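Local coordinates for protein enoyl-CoA hydratase/carnithine racemase (Thermus thermophilus JL-18, PDB 6SL9) that probably isomerises a ring-epoxidised acyl-CoA to oxepin-CoA in bacterial phenylacetic acid catabolism, as the crotonase-family isomerase PaaG, at residues V244-R248 / E249-P253; Q199-T202 / R203-L207. One frame throughout, in Å; residues are numbered along the deposited sequence.

Interaction 1 (V244-R248 / E249-P253); sequences VRAFR and EKRPP
E249 binds back into the last turn of helix 238-249, its N giving a hydrogen bond of 3.0 Å to R245 O, while its CG lies alongside that same carbonyl oxygen. The carboxylate then runs out along an extended chain toward R251. At K250 the chain leaves helical geometry with a positive phi of 50°, and the helix closes in a Schellman motif: R251 N reaches A246 O at 3.1 Å in a nearly straight bond, and K250 N makes a weak one to F247 O. The K250 side chain bends at chi2 and chi4 and curls back beside F247, where NZ donates to F247 O at 2.9 Å. The same ammonium stands over one face of the F247 ring, 3.9 Å from its centroid, a cation-pi contact that a long, flexible lysine is well suited to make while also binding a carbonyl at the helix end. L67 of the second subunit packs against F247 and R248. R251 follows with CG between its backbone N and carbonyl carbon (chi1 58°), which turns the guanidinium back over A246, with A246 CA above the centre of one face. Its NE bonds E249 OE1 at 2.8 Å, in the guanidinium plane, meeting the anti side of the carboxylate from somewhat out of its plane, and NH2 bonds P252 O; E242, which also pairs with R245, takes a further salt bridge from NH2. A leucine in place of R251 would probably leave the E249 carboxylate without this partner, E242 with one salt bridge fewer and the P252 carbonyl without this donor. Beyond the turn, P253 comes back against A246, its CB 3.7 Å from A246 CB; the short alanine side chain leaves the proline room to lie close to the helix.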
loop_
_atom_site.group_PDB
_atom_site.type_symbol
_atom_site.label_atom_id
_atom_site.label_comp_id
_atom_site.label_asym_id
_atom_site.label_seq_id
_atom_site.Cartn_x
_atom_site.Cartn_y
_atom_site.Cartn_z
ATOM N N VAL A 244 -0.506 13.220 -29.620
ATOM C CA VAL A 244 -1.367 14.432 -29.660
ATOM C C VAL A 244 -2.085 14.489 -31.012
ATOM O O VAL A 244 -3.343 14.757 -31.060
ATOM C CB VAL A 244 -0.535 15.694 -29.376
ATOM C CG1 VAL A 244 -1.330 16.932 -29.652
ATOM C CG2 VAL A 244 -0.032 15.654 -27.939
ATOM N N ARG A 245 -1.351 14.239 -32.084
ATOM C CA ARG A 245 -2.007 14.287 -33.402
ATOM C C ARG A 245 -3.105 13.220 -33.489
ATOM O O ARG A 245 -4.240 13.539 -33.990
ATOM C CB ARG A 245 -0.957 14.070 -34.482
ATOM C CG ARG A 245 0.021 15.214 -34.724
ATOM C CD ARG A 245 0.596 15.111 -36.123
ATOM N NE ARG A 245 1.337 13.857 -36.154
ATOM C CZ ARG A 245 2.585 13.687 -35.713
ATOM N NH1 ARG A 245 3.275 14.716 -35.243
ATOM N NH2 ARG A 245 3.134 12.479 -35.748
ATOM N N ALA A 246 -2.870 12.018 -32.995
ATOM C CA ALA A 246 -3.831 10.907 -33.111
ATOM C C ALA A 246 -5.081 11.227 -32.270
ATOM O O ALA A 246 -6.195 10.983 -32.725
ATOM C CB ALA A 246 -3.172 9.626 -32.682
ATOM N N PHE A 247 -4.935 11.798 -31.081
ATOM C CA PHE A 247 -6.092 12.217 -30.281
ATOM C C PHE A 247 -6.875 13.310 -30.981
ATOM O O PHE A 247 -8.157 13.222 -30.970
ATOM C CB PHE A 247 -5.651 12.689 -28.909
ATOM C CG PHE A 247 -6.847 13.124 -28.097
ATOM C CD1 PHE A 247 -7.708 12.176 -27.550
ATOM C CD2 PHE A 247 -7.104 14.473 -27.857
ATOM C CE1 PHE A 247 -8.799 12.571 -26.792
ATOM C CE2 PHE A 247 -8.184 14.873 -27.076
ATOM C CZ PHE A 247 -9.025 13.914 -26.543
ATOM N N ARG A 248 -6.195 14.272 -31.615
ATOM C CA ARG A 248 -6.926 15.377 -32.286
ATOM C C ARG A 248 -7.740 14.789 -33.426
ATOM O O ARG A 248 -8.897 15.253 -33.654
ATOM C CB ARG A 248 -5.935 16.446 -32.761
ATOM C CG ARG A 248 -5.434 17.289 -31.606
ATOM C CD ARG A 248 -4.293 18.258 -31.893
ATOM N NE ARG A 248 -4.202 19.157 -30.733
ATOM C CZ ARG A 248 -3.236 20.020 -30.539
ATOM N NH1 ARG A 248 -2.220 20.009 -31.384
ATOM N NH2 ARG A 248 -3.242 20.812 -29.454
ATOM N N GLU A 249 -7.211 13.751 -34.094
ATOM C CA GLU A 249 -7.821 13.131 -35.313
ATOM C C GLU A 249 -8.773 11.997 -34.942
ATOM O O GLU A 249 -9.478 11.494 -35.805
ATOM C CB GLU A 249 -6.791 12.738 -36.343
ATOM C CG GLU A 249 -6.018 13.909 -36.871
ATOM C CD GLU A 249 -4.809 13.537 -37.712
ATOM O OE1 GLU A 249 -4.594 12.319 -37.962
ATOM O OE2 GLU A 249 -4.094 14.464 -38.193
ATOM N N LYS A 250 -8.815 11.672 -33.659
ATOM C CA LYS A 250 -9.624 10.577 -33.072
ATOM C C LYS A 250 -9.390 9.300 -33.863
ATOM O O LYS A 250 -10.333 8.671 -34.280
ATOM C CB LYS A 250 -11.088 10.996 -32.976
ATOM C CG LYS A 250 -11.361 12.207 -32.102
ATOM C CD LYS A 250 -11.162 11.943 -30.609
ATOM C CE LYS A 250 -11.594 13.108 -29.767
ATOM N NZ LYS A 250 -10.682 14.236 -30.006
ATOM N N ARG A 251 -8.123 8.908 -33.933
ATOM C CA ARG A 251 -7.662 7.675 -34.609
ATOM C C ARG A 251 -6.615 7.039 -33.696
ATOM O O ARG A 251 -6.044 7.687 -32.811
ATOM C CB ARG A 251 -7.110 7.974 -36.014
ATOM C CG ARG A 251 -5.959 8.958 -36.042
ATOM C CD ARG A 251 -4.951 8.752 -37.119
ATOM N NE ARG A 251 -3.936 9.798 -37.010
ATOM C CZ ARG A 251 -2.685 9.652 -36.495
ATOM N NH1 ARG A 251 -1.829 10.659 -36.503
ATOM N NH2 ARG A 251 -2.290 8.509 -35.958
ATOM N N PRO A 252 -6.276 5.756 -33.920
ATOM C CA PRO A 252 -5.206 5.126 -33.164
ATOM C C PRO A 252 -3.833 5.770 -33.409
ATOM O O PRO A 252 -3.440 6.090 -34.554
ATOM C CB PRO A 252 -5.237 3.648 -33.588
ATOM C CG PRO A 252 -6.591 3.454 -34.211
ATOM C CD PRO A 252 -6.979 4.799 -34.786
ATOM N N PRO A 253 -3.072 5.991 -32.319
ATOM C CA PRO A 253 -1.701 6.454 -32.489
ATOM C C PRO A 253 -0.817 5.351 -33.109
ATOM O O PRO A 253 -1.093 4.150 -32.893
ATOM C CB PRO A 253 -1.348 6.832 -31.029
ATOM C CG PRO A 253 -2.180 5.903 -30.157
ATOM C CD PRO A 253 -3.483 5.799 -30.902
#

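Interaction 2 (Q199-T202 / R203-L207); sequences QGPT and RAYAL
P201 stands at the N-cap position of helix 202-214, and its carbonyl accepts the first bond of the helical pattern: Y205 N donates to P201 O at 3.0 Å and A206 N to T202 O at 2.9 Å. Proline suits this place because the N-cap residue gives no N-H to the helix, and the proline ring stiffens the inverse gamma turn centred on it. The Y205 side chain, with CG beside its own backbone N (chi1 -62°), folds back toward the cap, which brings P201 O over one ring face, toward its rim. Farther out, Y205 CZ meets P201 CD at 3.7 Å and the hydroxyl OH lies 3.5 Å from G200 CA, a place where a side chain at G200 would collide with the phenol. On the P201 ring's flank, P201 CB touches A204 CB at 4.0 Å, a small methyl fitting close to the cap. T202 turns OG1 to R50, which also binds G200 O, and R203 pairs with E95. The turn lies between helix 186-197 and helix 202-214; L207 packs on helix 220-235, Y205 touches P97, which with E95 lies just before strand 98-102, and V133 of the second subunit packs on P201 and Y205.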
loop_
_atom_site.group_PDB
_atom_site.type_symbol
_atom_site.label_atom_id
_atom_site.label_comp_id
_atom_site.label_asym_id
_atom_site.label_seq_id
_atom_site.Cartn_x
_atom_site.Cartn_y
_atom_site.Cartn_z
ATOM N N GLN A 199 3.626 -2.280 -29.491
ATOM C CA GLN A 199 3.152 -1.200 -30.395
ATOM C C GLN A 199 2.939 0.083 -29.605
ATOM O O GLN A 199 2.609 1.107 -30.198
ATOM C CB GLN A 199 1.835 -1.618 -31.063
ATOM C CG GLN A 199 1.996 -2.814 -31.993
ATOM C CD GLN A 199 2.857 -2.482 -33.197
ATOM O OE1 GLN A 199 3.728 -3.244 -33.592
ATOM N NE2 GLN A 199 2.650 -1.306 -33.783
ATOM N N GLY A 200 3.106 0.067 -28.301
ATOM C CA GLY A 200 2.786 1.207 -27.454
ATOM C C GLY A 200 3.958 2.158 -27.278
ATOM O O GLY A 200 5.060 1.992 -27.820
ATOM N N PRO A 201 3.734 3.208 -26.467
ATOM C CA PRO A 201 4.730 4.275 -26.287
ATOM C C PRO A 201 5.782 3.819 -25.269
ATOM O O PRO A 201 5.671 4.093 -24.083
ATOM C CB PRO A 201 3.894 5.461 -25.784
ATOM C CG PRO A 201 2.739 4.814 -25.038
ATOM C CD PRO A 201 2.444 3.534 -25.801
ATOM N N THR A 202 6.801 3.161 -25.781
ATOM C CA THR A 202 7.772 2.467 -24.935
ATOM C C THR A 202 8.424 3.425 -23.920
ATOM O O THR A 202 8.701 3.011 -22.773
ATOM C CB THR A 202 8.793 1.754 -25.815
ATOM O OG1 THR A 202 8.135 1.102 -26.881
ATOM C CG2 THR A 202 9.657 0.800 -25.039
ATOM N N ARG A 203 8.705 4.640 -24.340
ATOM C CA ARG A 203 9.323 5.604 -23.403
ATOM C C ARG A 203 8.365 5.936 -22.267
ATOM O O ARG A 203 8.804 6.103 -21.094
ATOM C CB ARG A 203 9.791 6.876 -24.075
ATOM C CG ARG A 203 10.827 6.684 -25.166
ATOM C CD ARG A 203 12.044 5.941 -24.689
ATOM N NE ARG A 203 12.681 6.619 -23.554
ATOM C CZ ARG A 203 13.343 6.062 -22.544
ATOM N NH1 ARG A 203 13.812 6.817 -21.551
ATOM N NH2 ARG A 203 13.491 4.758 -22.471
ATOM N N ALA A 204 7.100 6.121 -22.562
ATOM C CA ALA A 204 6.120 6.427 -21.516
ATOM C C ALA A 204 6.029 5.235 -20.576
ATOM O O ALA A 204 5.982 5.411 -19.364
ATOM C CB ALA A 204 4.799 6.788 -22.098
ATOM N N TYR A 205 6.109 4.005 -21.105
ATOM C CA TYR A 205 6.100 2.822 -20.213
ATOM C C TYR A 205 7.330 2.871 -19.327
ATOM O O TYR A 205 7.239 2.623 -18.103
ATOM C CB TYR A 205 6.051 1.525 -21.009
ATOM C CG TYR A 205 4.841 1.303 -21.886
ATOM C CD1 TYR A 205 3.569 1.691 -21.548
ATOM C CD2 TYR A 205 4.973 0.567 -23.048
ATOM C CE1 TYR A 205 2.465 1.360 -22.316
ATOM C CE2 TYR A 205 3.900 0.231 -23.838
ATOM C CZ TYR A 205 2.634 0.639 -23.493
ATOM O OH TYR A 205 1.572 0.314 -24.277
ATOM N N ALA A 206 8.497 3.096 -19.882
ATOM C CA ALA A 206 9.755 3.061 -19.120
ATOM C C ALA A 206 9.724 4.073 -17.987
ATOM O O ALA A 206 10.155 3.766 -16.892
ATOM C CB ALA A 206 10.870 3.379 -20.065
ATOM N N LEU A 207 9.301 5.279 -18.314
ATOM C CA LEU A 207 9.332 6.389 -17.342
ATOM C C LEU A 207 8.252 6.197 -16.278
ATOM O O LEU A 207 8.472 6.512 -15.108
ATOM C CB LEU A 207 9.253 7.731 -18.068
ATOM C CG LEU A 207 10.419 8.018 -19.010
ATOM C CD1 LEU A 207 10.157 9.247 -19.812
ATOM C CD2 LEU A 207 11.710 8.184 -18.289
#

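Following the chain, helix 186-197 leads into interaction 2, which opens helix 202-214; after helix 220-235, helix 238-249 ends in interaction 1. Each is a short local closure between adjoining segments, one at a helix start and the other at a helix end, so they stand in series and neither nest nor cross. Interactions 1 and 2 lie about 17 Å apart between centres and about 5 Å between nearest atoms. The two mark the start and end of the helical run 202-249 in the C-terminal part of this crotonase-type fold. Interaction 2 is buried and joins that part to the segment before strand 98-102, whereas interaction 1 is largely exposed. Both also meet the second subunit of the three-chain assembly.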